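Local coordinates for uncharacterized protein (Staphylococcus aureus subsp. aureus, PDB 3H04), which is of unknown function but has an alpha/beta-hydrolase fold, related to feruloyl esterases, and is probably a serine hydrolase, at residues D124-R130 and E226-I231; L209-A215 and V235-E241. All coordinates share one frame; numbering follows the deposited sequence.

Contact 1: D124-R130 and E226-I231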
ATOM      1  N   ASP A 124      -8.045   1.520   2.411  1.00 15.45           N
ATOM      2  CA  ASP A 124      -6.876   1.345   3.293  1.00 16.37           C
ATOM      3  C   ASP A 124      -7.039   0.036   4.006  1.00 16.70           C
ATOM      4  O   ASP A 124      -7.823  -0.069   4.967  1.00 17.03           O
ATOM      5  CB  ASP A 124      -6.819   2.508   4.296  1.00 17.32           C
ATOM      6  CG  ASP A 124      -5.862   2.292   5.472  1.00 18.07           C
ATOM      7  OD1 ASP A 124      -5.015   1.364   5.482  1.00 18.62           O
ATOM      8  OD2 ASP A 124      -6.013   3.097   6.448  1.00 21.04           O
ATOM      9  N   PHE A 125      -6.329  -0.989   3.511  1.00 16.70           N
ATOM     10  CA  PHE A 125      -6.309  -2.284   4.189  1.00 15.95           C
ATOM     11  C   PHE A 125      -5.044  -2.332   5.057  1.00 16.03           C
ATOM     12  O   PHE A 125      -3.923  -2.320   4.532  1.00 15.84           O
ATOM     13  CB  PHE A 125      -6.299  -3.442   3.201  1.00 16.69           C
ATOM     14  CG  PHE A 125      -7.650  -3.869   2.689  1.00 17.48           C
ATOM     15  CD1 PHE A 125      -8.787  -3.040   2.740  1.00 15.60           C
ATOM     16  CD2 PHE A 125      -7.776  -5.130   2.124  1.00 18.10           C
ATOM     17  CE1 PHE A 125     -10.030  -3.476   2.200  1.00 15.90           C
ATOM     18  CE2 PHE A 125      -8.961  -5.555   1.625  1.00 19.45           C
ATOM     19  CZ  PHE A 125     -10.105  -4.741   1.653  1.00 14.31           C
ATOM     20  N   TYR A 126      -5.236  -2.309   6.381  1.00 14.27           N
ATOM     21  CA  TYR A 126      -4.182  -2.468   7.371  1.00 14.84           C
ATOM     22  C   TYR A 126      -2.887  -1.676   7.134  1.00 14.68           C
ATOM     23  O   TYR A 126      -1.769  -2.208   7.299  1.00 16.37           O
ATOM     24  CB  TYR A 126      -3.874  -3.928   7.673  1.00 14.28           C
ATOM     25  CG  TYR A 126      -3.883  -4.878   6.492  1.00 14.73           C
ATOM     26  CD1 TYR A 126      -2.748  -5.029   5.688  1.00 17.06           C
ATOM     27  CD2 TYR A 126      -5.036  -5.550   6.129  1.00 12.48           C
ATOM     28  CE1 TYR A 126      -2.733  -5.892   4.550  1.00 14.41           C
ATOM     29  CE2 TYR A 126      -5.021  -6.432   5.014  1.00 17.06           C
ATOM     30  CZ  TYR A 126      -3.872  -6.598   4.249  1.00 18.48           C
ATOM     31  OH  TYR A 126      -3.870  -7.413   3.147  1.00 13.44           O
ATOM     32  N   GLY A 127      -3.068  -0.414   6.765  1.00 15.03           N
ATOM     33  CA  GLY A 127      -1.986   0.528   6.558  1.00 15.78           C
ATOM     34  C   GLY A 127      -1.924   1.574   7.688  1.00 16.53           C
ATOM     35  O   GLY A 127      -2.385   1.362   8.835  1.00 15.87           O
ATOM     36  N   TYR A 128      -1.328   2.689   7.328  1.00 16.89           N
ATOM     37  CA  TYR A 128      -0.946   3.716   8.262  1.00 17.04           C
ATOM     38  C   TYR A 128      -0.724   4.995   7.491  1.00 16.13           C
ATOM     39  O   TYR A 128      -0.477   4.947   6.306  1.00 14.87           O
ATOM     40  CB  TYR A 128       0.349   3.329   8.985  1.00 16.81           C
ATOM     41  CG  TYR A 128       1.450   2.743   8.124  1.00 17.12           C
ATOM     42  CD1 TYR A 128       2.458   3.549   7.613  1.00 16.43           C
ATOM     43  CD2 TYR A 128       1.458   1.382   7.790  1.00 17.42           C
ATOM     44  CE1 TYR A 128       3.478   3.017   6.817  1.00 19.54           C
ATOM     45  CE2 TYR A 128       2.510   0.820   7.001  1.00 17.79           C
ATOM     46  CZ  TYR A 128       3.504   1.656   6.546  1.00 16.87           C
ATOM     47  OH  TYR A 128       4.496   1.179   5.763  1.00 20.18           O
ATOM     48  N   SER A 129      -0.775   6.125   8.190  1.00 15.19           N
ATOM     49  CA  SER A 129      -0.637   7.468   7.583  1.00 16.15           C
ATOM     50  C   SER A 129       0.682   8.177   7.960  1.00 15.81           C
ATOM     51  O   SER A 129       0.879   9.372   7.687  1.00 15.05           O
ATOM     52  CB  SER A 129      -1.810   8.325   8.064  1.00 15.58           C
ATOM     53  OG  SER A 129      -1.761   8.558   9.486  1.00 18.06           O
ATOM     54  N   ARG A 130       1.515   7.474   8.709  1.00 15.95           N
ATOM     55  CA  ARG A 130       2.736   8.080   9.246  1.00 16.85           C
ATOM     56  C   ARG A 130       3.756   6.972   9.499  1.00 16.57           C
ATOM     57  O   ARG A 130       3.373   5.818   9.731  1.00 17.16           O
ATOM     58  CB  ARG A 130       2.413   8.843  10.532  1.00 15.56           C
ATOM     59  CG  ARG A 130       1.610   7.966  11.486  1.00 16.82           C
ATOM     60  CD  ARG A 130       1.221   8.605  12.794  1.00 17.98           C
ATOM     61  NE  ARG A 130       0.464   7.644  13.609  1.00 19.10           N
ATOM     62  CZ  ARG A 130      -0.057   7.934  14.800  1.00 19.43           C
ATOM     63  NH1 ARG A 130       0.084   9.140  15.310  1.00 18.96           N
ATOM     64  NH2 ARG A 130      -0.714   7.012  15.494  1.00 20.66           N
ATOM     65  N   GLU A 226      -4.258   0.854  16.200  1.00 16.71           N
ATOM     66  CA  GLU A 226      -4.199   2.297  16.478  1.00 17.38           C
ATOM     67  C   GLU A 226      -3.841   3.207  15.299  1.00 16.61           C
ATOM     68  O   GLU A 226      -4.229   4.397  15.298  1.00 15.60           O
ATOM     69  CB  GLU A 226      -3.311   2.620  17.706  1.00 18.25           C
ATOM     70  CG  GLU A 226      -3.874   2.071  18.999  1.00 20.95           C
ATOM     71  CD  GLU A 226      -3.397   0.618  19.351  1.00 22.43           C
ATOM     72  OE1 GLU A 226      -2.937  -0.163  18.482  1.00 21.61           O
ATOM     73  OE2 GLU A 226      -3.494   0.258  20.537  1.00 30.36           O
ATOM     74  N   GLU A 227      -3.130   2.693  14.282  1.00 16.65           N
ATOM     75  CA  GLU A 227      -2.833   3.523  13.104  1.00 17.70           C
ATOM     76  C   GLU A 227      -4.113   3.860  12.325  1.00 17.33           C
ATOM     77  O   GLU A 227      -4.265   4.981  11.796  1.00 18.19           O
ATOM     78  CB  GLU A 227      -1.806   2.867  12.184  1.00 15.82           C
ATOM     79  CG  GLU A 227      -0.407   2.729  12.827  1.00 18.33           C
ATOM     80  CD  GLU A 227       0.122   4.103  13.334  1.00 21.09           C
ATOM     81  OE1 GLU A 227      -0.034   5.127  12.607  1.00 21.00           O
ATOM     82  OE2 GLU A 227       0.670   4.173  14.460  1.00 20.44           O
ATOM     83  N   SER A 228      -5.035   2.914  12.296  1.00 16.54           N
ATOM     84  CA  SER A 228      -6.343   3.152  11.685  1.00 15.89           C
ATOM     85  C   SER A 228      -7.210   4.050  12.563  1.00 17.11           C
ATOM     86  O   SER A 228      -7.889   4.960  12.030  1.00 16.03           O
ATOM     87  CB  SER A 228      -7.075   1.840  11.427  1.00 17.06           C
ATOM     88  OG  SER A 228      -6.580   1.155  10.281  1.00 14.58           O
ATOM     89  N   GLU A 229      -7.187   3.810  13.889  1.00 15.22           N
ATOM     90  CA  GLU A 229      -7.926   4.684  14.846  1.00 14.94           C
ATOM     91  C   GLU A 229      -7.433   6.120  14.705  1.00 15.27           C
ATOM     92  O   GLU A 229      -8.233   7.048  14.672  1.00 15.95           O
ATOM     93  CB  GLU A 229      -7.783   4.201  16.294  1.00 15.49           C
ATOM     94  CG  GLU A 229      -8.328   2.808  16.551  1.00 17.85           C
ATOM     95  CD  GLU A 229      -7.919   2.195  17.907  1.00 19.73           C
ATOM     96  OE1 GLU A 229      -7.148   2.803  18.691  1.00 18.33           O
ATOM     97  OE2 GLU A 229      -8.408   1.082  18.165  1.00 22.20           O
ATOM     98  N   HIS A 230      -6.127   6.305  14.525  1.00 16.25           N
ATOM     99  CA  HIS A 230      -5.558   7.652  14.294  1.00 16.35           C
ATOM    100  C   HIS A 230      -6.182   8.361  13.069  1.00 16.54           C
ATOM    101  O   HIS A 230      -6.505   9.563  13.126  1.00 16.46           O
ATOM    102  CB  HIS A 230      -4.039   7.614  14.115  1.00 15.84           C
ATOM    103  CG  HIS A 230      -3.430   8.951  13.791  1.00 15.78           C
ATOM    104  ND1 HIS A 230      -3.444  10.005  14.671  1.00 18.83           N
ATOM    105  CD2 HIS A 230      -2.795   9.402  12.679  1.00 18.88           C
ATOM    106  CE1 HIS A 230      -2.859  11.053  14.120  1.00 21.71           C
ATOM    107  NE2 HIS A 230      -2.440  10.708  12.918  1.00 20.14           N
ATOM    108  N   ILE A 231      -6.354   7.620  11.979  1.00 15.78           N
ATOM    109  CA  ILE A 231      -6.933   8.195  10.770  1.00 16.05           C
ATOM    110  C   ILE A 231      -8.402   8.574  11.047  1.00 16.48           C
ATOM    111  O   ILE A 231      -8.828   9.706  10.780  1.00 17.61           O
ATOM    112  CB  ILE A 231      -6.788   7.205   9.603  1.00 15.68           C
ATOM    113  CG1 ILE A 231      -5.312   7.123   9.212  1.00 14.97           C
ATOM    114  CG2 ILE A 231      -7.570   7.665   8.411  1.00 15.94           C
ATOM    115  CD1 ILE A 231      -4.952   5.913   8.459  1.00 14.49           C
TER
HETATM  116  O   HOH W   1      -4.910   2.564   8.650  1.00 19.33           O
HETATM  117  O   HOH W   2      -1.950   5.982  10.975  1.00 14.59           O
HETATM  118  O   HOH W   3      -0.710  10.915  10.431  1.00 15.94           O
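Arg130 reaches Glu227 with a nearly straight salt bridge, NE to OE1 at 2.8 Å, the carboxylate oxygen using its syn lone pair and lying in the guanidinium plane. Arg130 NH2 adds a weak, bent bond to Glu227 OE2 (3.3 Å, N-H...O 137°), the guanidinium and carboxylate planes being 52° apart. The same guanidinium lies flat on the ring of His230, centres 3.8 Å apart, so the group is held at its edge and over one face. A fully extended chain from CG to NE carries it there.

One water donates to both Glu227 O and Glu227 OE1 and accepts from Ser129 N, at 3.0 Å, giving OE1 a second donor. Another joins Ser129 OG to His230 NE2. A third lies among Asp124 OD2, Gly127 O and Ser228 OG; its 2.5 Å approach to OD2 is very short and so doubtful, its bond to Gly127 O weak, and Ser228 OG also bonds His216. Asp124 OD1 takes the N-H of Gly127 in an Asx motif, while CD1 of Ile231 packs against OD2 at 3.6 Å. Bridging waters and the carboxylate of Glu227, which Arg130 and a water share, thus tie the turn to helix 226-232, an environment that probably favours ionised Glu227.

Contact 2: L209-A215 and V235-E241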
ATOM      1  N   LEU A 209      -9.006  14.815   3.666  1.00 17.81           N
ATOM      2  CA  LEU A 209      -8.955  13.644   2.787  1.00 17.61           C
ATOM      3  C   LEU A 209     -10.337  13.272   2.261  1.00 16.91           C
ATOM      4  O   LEU A 209     -11.342  13.534   2.937  1.00 14.56           O
ATOM      5  CB  LEU A 209      -8.309  12.454   3.478  1.00 17.95           C
ATOM      6  CG  LEU A 209      -6.808  12.450   3.717  1.00 20.55           C
ATOM      7  CD1 LEU A 209      -6.440  11.139   4.321  1.00 19.12           C
ATOM      8  CD2 LEU A 209      -6.038  12.712   2.385  1.00 21.91           C
ATOM      9  N   PRO A 210     -10.406  12.676   1.043  1.00 15.60           N
ATOM     10  CA  PRO A 210     -11.671  12.134   0.543  1.00 15.56           C
ATOM     11  C   PRO A 210     -12.077  10.912   1.394  1.00 14.55           C
ATOM     12  O   PRO A 210     -11.361  10.535   2.296  1.00 14.66           O
ATOM     13  CB  PRO A 210     -11.339  11.727  -0.909  1.00 14.91           C
ATOM     14  CG  PRO A 210      -9.911  11.365  -0.849  1.00 15.11           C
ATOM     15  CD  PRO A 210      -9.303  12.370   0.123  1.00 16.16           C
ATOM     16  N   PRO A 211     -13.230  10.297   1.128  1.00 15.39           N
ATOM     17  CA  PRO A 211     -13.612   9.227   2.040  1.00 15.03           C
ATOM     18  C   PRO A 211     -12.655   8.056   2.089  1.00 15.38           C
ATOM     19  O   PRO A 211     -12.117   7.634   1.053  1.00 16.53           O
ATOM     20  CB  PRO A 211     -14.969   8.761   1.486  1.00 15.81           C
ATOM     21  CG  PRO A 211     -15.525   9.911   0.764  1.00 15.19           C
ATOM     22  CD  PRO A 211     -14.312  10.606   0.179  1.00 15.61           C
ATOM     23  N   VAL A 212     -12.494   7.490   3.280  1.00 14.50           N
ATOM     24  CA  VAL A 212     -11.568   6.393   3.497  1.00 15.43           C
ATOM     25  C   VAL A 212     -12.250   5.143   3.986  1.00 15.10           C
ATOM     26  O   VAL A 212     -12.964   5.168   5.024  1.00 16.33           O
ATOM     27  CB  VAL A 212     -10.493   6.727   4.508  1.00 16.06           C
ATOM     28  CG1 VAL A 212      -9.475   5.575   4.514  1.00 14.90           C
ATOM     29  CG2 VAL A 212      -9.786   8.128   4.165  1.00 16.12           C
ATOM     30  N   PHE A 213     -12.079   4.048   3.257  1.00 14.06           N
ATOM     31  CA  PHE A 213     -12.564   2.713   3.738  1.00 13.49           C
ATOM     32  C   PHE A 213     -11.413   2.039   4.473  1.00 13.99           C
ATOM     33  O   PHE A 213     -10.325   1.927   3.910  1.00 15.27           O
ATOM     34  CB  PHE A 213     -13.037   1.883   2.566  1.00 13.04           C
ATOM     35  CG  PHE A 213     -13.631   0.537   2.932  1.00 14.65           C
ATOM     36  CD1 PHE A 213     -14.986   0.366   2.962  1.00 15.19           C
ATOM     37  CD2 PHE A 213     -12.791  -0.554   3.264  1.00 13.69           C
ATOM     38  CE1 PHE A 213     -15.557  -0.874   3.301  1.00 15.68           C
ATOM     39  CE2 PHE A 213     -13.346  -1.787   3.604  1.00 18.39           C
ATOM     40  CZ  PHE A 213     -14.736  -1.941   3.634  1.00 14.98           C
ATOM     41  N   ILE A 214     -11.609   1.603   5.712  1.00 14.77           N
ATOM     42  CA  ILE A 214     -10.522   1.004   6.504  1.00 15.47           C
ATOM     43  C   ILE A 214     -10.931  -0.404   6.866  1.00 15.52           C
ATOM     44  O   ILE A 214     -12.063  -0.597   7.336  1.00 15.05           O
ATOM     45  CB  ILE A 214     -10.227   1.806   7.767  1.00 17.00           C
ATOM     46  CG1 ILE A 214      -9.900   3.280   7.363  1.00 19.16           C
ATOM     47  CG2 ILE A 214      -9.117   1.081   8.607  1.00 16.56           C
ATOM     48  CD1 ILE A 214      -9.890   4.328   8.515  1.00 20.75           C
ATOM     49  N   ALA A 215     -10.023  -1.389   6.659  1.00 15.76           N
ATOM     50  CA  ALA A 215     -10.213  -2.771   7.190  1.00 14.82           C
ATOM     51  C   ALA A 215      -8.916  -3.082   7.938  1.00 13.96           C
ATOM     52  O   ALA A 215      -7.814  -2.914   7.353  1.00 14.48           O
ATOM     53  CB  ALA A 215     -10.482  -3.800   6.074  1.00 14.68           C
ATOM     54  N   VAL A 235     -10.349  12.148   9.775  1.00 14.58           N
ATOM     55  CA  VAL A 235     -10.945  12.212   8.423  1.00 14.85           C
ATOM     56  C   VAL A 235     -12.456  12.381   8.495  1.00 14.03           C
ATOM     57  O   VAL A 235     -13.093  11.909   9.486  1.00 13.26           O
ATOM     58  CB  VAL A 235     -10.586  11.026   7.478  1.00 14.53           C
ATOM     59  CG1 VAL A 235      -9.043  10.941   7.269  1.00 12.92           C
ATOM     60  CG2 VAL A 235     -11.199   9.704   7.973  1.00 15.10           C
ATOM     61  N   PRO A 236     -13.036  13.099   7.500  1.00 14.32           N
ATOM     62  CA  PRO A 236     -14.435  13.433   7.628  1.00 14.87           C
ATOM     63  C   PRO A 236     -15.414  12.299   7.271  1.00 14.20           C
ATOM     64  O   PRO A 236     -16.555  12.310   7.730  1.00 13.77           O
ATOM     65  CB  PRO A 236     -14.620  14.637   6.662  1.00 15.08           C
ATOM     66  CG  PRO A 236     -13.388  14.571   5.717  1.00 15.23           C
ATOM     67  CD  PRO A 236     -12.322  13.978   6.526  1.00 14.14           C
ATOM     68  N   HIS A 237     -14.969  11.352   6.452  1.00 14.18           N
ATOM     69  CA  HIS A 237     -15.823  10.258   6.027  1.00 15.01           C
ATOM     70  C   HIS A 237     -15.019   8.985   6.093  1.00 14.96           C
ATOM     71  O   HIS A 237     -13.971   8.883   5.393  1.00 14.82           O
ATOM     72  CB  HIS A 237     -16.291  10.477   4.579  1.00 15.01           C
ATOM     73  CG  HIS A 237     -16.929  11.809   4.349  1.00 15.33           C
ATOM     74  ND1 HIS A 237     -16.273  12.848   3.713  1.00 19.63           N
ATOM     75  CD2 HIS A 237     -18.132  12.280   4.693  1.00 16.14           C
ATOM     76  CE1 HIS A 237     -17.065  13.903   3.673  1.00 14.60           C
ATOM     77  NE2 HIS A 237     -18.201  13.585   4.261  1.00 18.35           N
ATOM     78  N   SER A 238     -15.474   8.050   6.944  1.00 13.63           N
ATOM     79  CA  SER A 238     -14.818   6.749   7.068  1.00 14.02           C
ATOM     80  C   SER A 238     -15.814   5.635   7.213  1.00 14.55           C
ATOM     81  O   SER A 238     -16.937   5.825   7.633  1.00 12.01           O
ATOM     82  CB  SER A 238     -13.762   6.691   8.217  1.00 13.92           C
ATOM     83  OG  SER A 238     -14.321   6.832   9.528  1.00 16.46           O
ATOM     84  N   THR A 239     -15.388   4.454   6.812  1.00 14.48           N
ATOM     85  CA  THR A 239     -16.123   3.218   7.017  1.00 15.23           C
ATOM     86  C   THR A 239     -15.030   2.298   7.537  1.00 15.64           C
ATOM     87  O   THR A 239     -13.926   2.262   6.947  1.00 15.60           O
ATOM     88  CB  THR A 239     -16.706   2.660   5.674  1.00 17.60           C
ATOM     89  OG1 THR A 239     -17.672   3.585   5.151  1.00 17.33           O
ATOM     90  CG2 THR A 239     -17.389   1.287   5.839  1.00 16.72           C
ATOM     91  N   PHE A 240     -15.327   1.587   8.612  1.00 15.71           N
ATOM     92  CA  PHE A 240     -14.317   0.839   9.351  1.00 15.94           C
ATOM     93  C   PHE A 240     -14.835  -0.600   9.590  1.00 16.46           C
ATOM     94  O   PHE A 240     -15.881  -0.822  10.254  1.00 14.75           O
ATOM     95  CB  PHE A 240     -14.046   1.540  10.658  1.00 16.11           C
ATOM     96  CG  PHE A 240     -12.853   1.033  11.438  1.00 17.52           C
ATOM     97  CD1 PHE A 240     -11.862   0.217  10.879  1.00 19.14           C
ATOM     98  CD2 PHE A 240     -12.722   1.425  12.776  1.00 20.88           C
ATOM     99  CE1 PHE A 240     -10.754  -0.230  11.672  1.00 18.74           C
ATOM    100  CE2 PHE A 240     -11.618   1.032  13.553  1.00 23.35           C
ATOM    101  CZ  PHE A 240     -10.628   0.181  12.983  1.00 19.18           C
ATOM    102  N   GLU A 241     -14.087  -1.543   9.047  1.00 15.15           N
ATOM    103  CA  GLU A 241     -14.187  -2.943   9.433  1.00 15.55           C
ATOM    104  C   GLU A 241     -13.035  -3.316  10.332  1.00 15.53           C
ATOM    105  O   GLU A 241     -11.849  -3.427   9.907  1.00 14.39           O
ATOM    106  CB  GLU A 241     -14.189  -3.823   8.193  1.00 16.07           C
ATOM    107  CG  GLU A 241     -15.431  -3.625   7.342  1.00 16.35           C
ATOM    108  CD  GLU A 241     -16.627  -4.245   7.998  1.00 21.94           C
ATOM    109  OE1 GLU A 241     -16.570  -5.471   8.290  1.00 23.70           O
ATOM    110  OE2 GLU A 241     -17.630  -3.532   8.213  1.00 20.26           O
TER
HETATM  111  O   HOH W   4     -12.710  11.455   4.661  1.00 16.59           O
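Thr239 O takes the N-H of Ile214, N to O 2.7 Å, the shortest of four backbone bonds that join the two strands, and the donor sits nearly on the carbonyl axis. Val212 O instead receives Thr239 N in its carbonyl plane and also meets Ser238 CA in a CA-H...O contact at 3.2 Å. Ile214 O has the same double role: Glu241 N donates to it at 2.8 Å, and Phe240 CA approaches at 3.3 Å. The alternation of donors and acceptors on Val212 and Ile214 is that of parallel strands, their N-to-C directions 10° apart. Strand 238-243, outermost in the sheet on this side, closes a beta-alpha-beta unit with strand 212-217 and helix 226-232.

Facing that helix, CG2 of Ile214 meets CD1 of Phe240 at 3.7 Å, while Ile214 O lies at the edge of the same ring. Across the sheet, Phe213, its CG swung anti to the backbone N (chi1 -177°), brings CE1 to Thr239 CG2 and CZ to Glu241 CG, and also touches Lys264 and Val265 of helix 256-273. Before the strands, a water accepts from His237 N at 2.9 Å and lies 3.0 Å from Leu209 O.

Overall arrangement
Strand 212-217 is common to both neighbourhoods: it pairs with 238-243 in contact 2 and, along its other edge, with 121-125, the strand that leads into contact 1. The contact centres are about 10 Å apart. Asp124 N lies 2.8 Å from Phe213 O, and Tyr126 N the same distance from Ala215 O, both probable hydrogen bonds. Helix 226-232, which supplies half of contact 1, is the connection between the strands of contact 2, so the segments alternate along the chain. A probable Ser104-His248-Asp220 triad, with Ser104 on what appears to be a nucleophile elbow, lies near the Tyr128 side chain of contact 1 without touching it, whereas the ring of Tyr126 meets that of His248 edge-to-face.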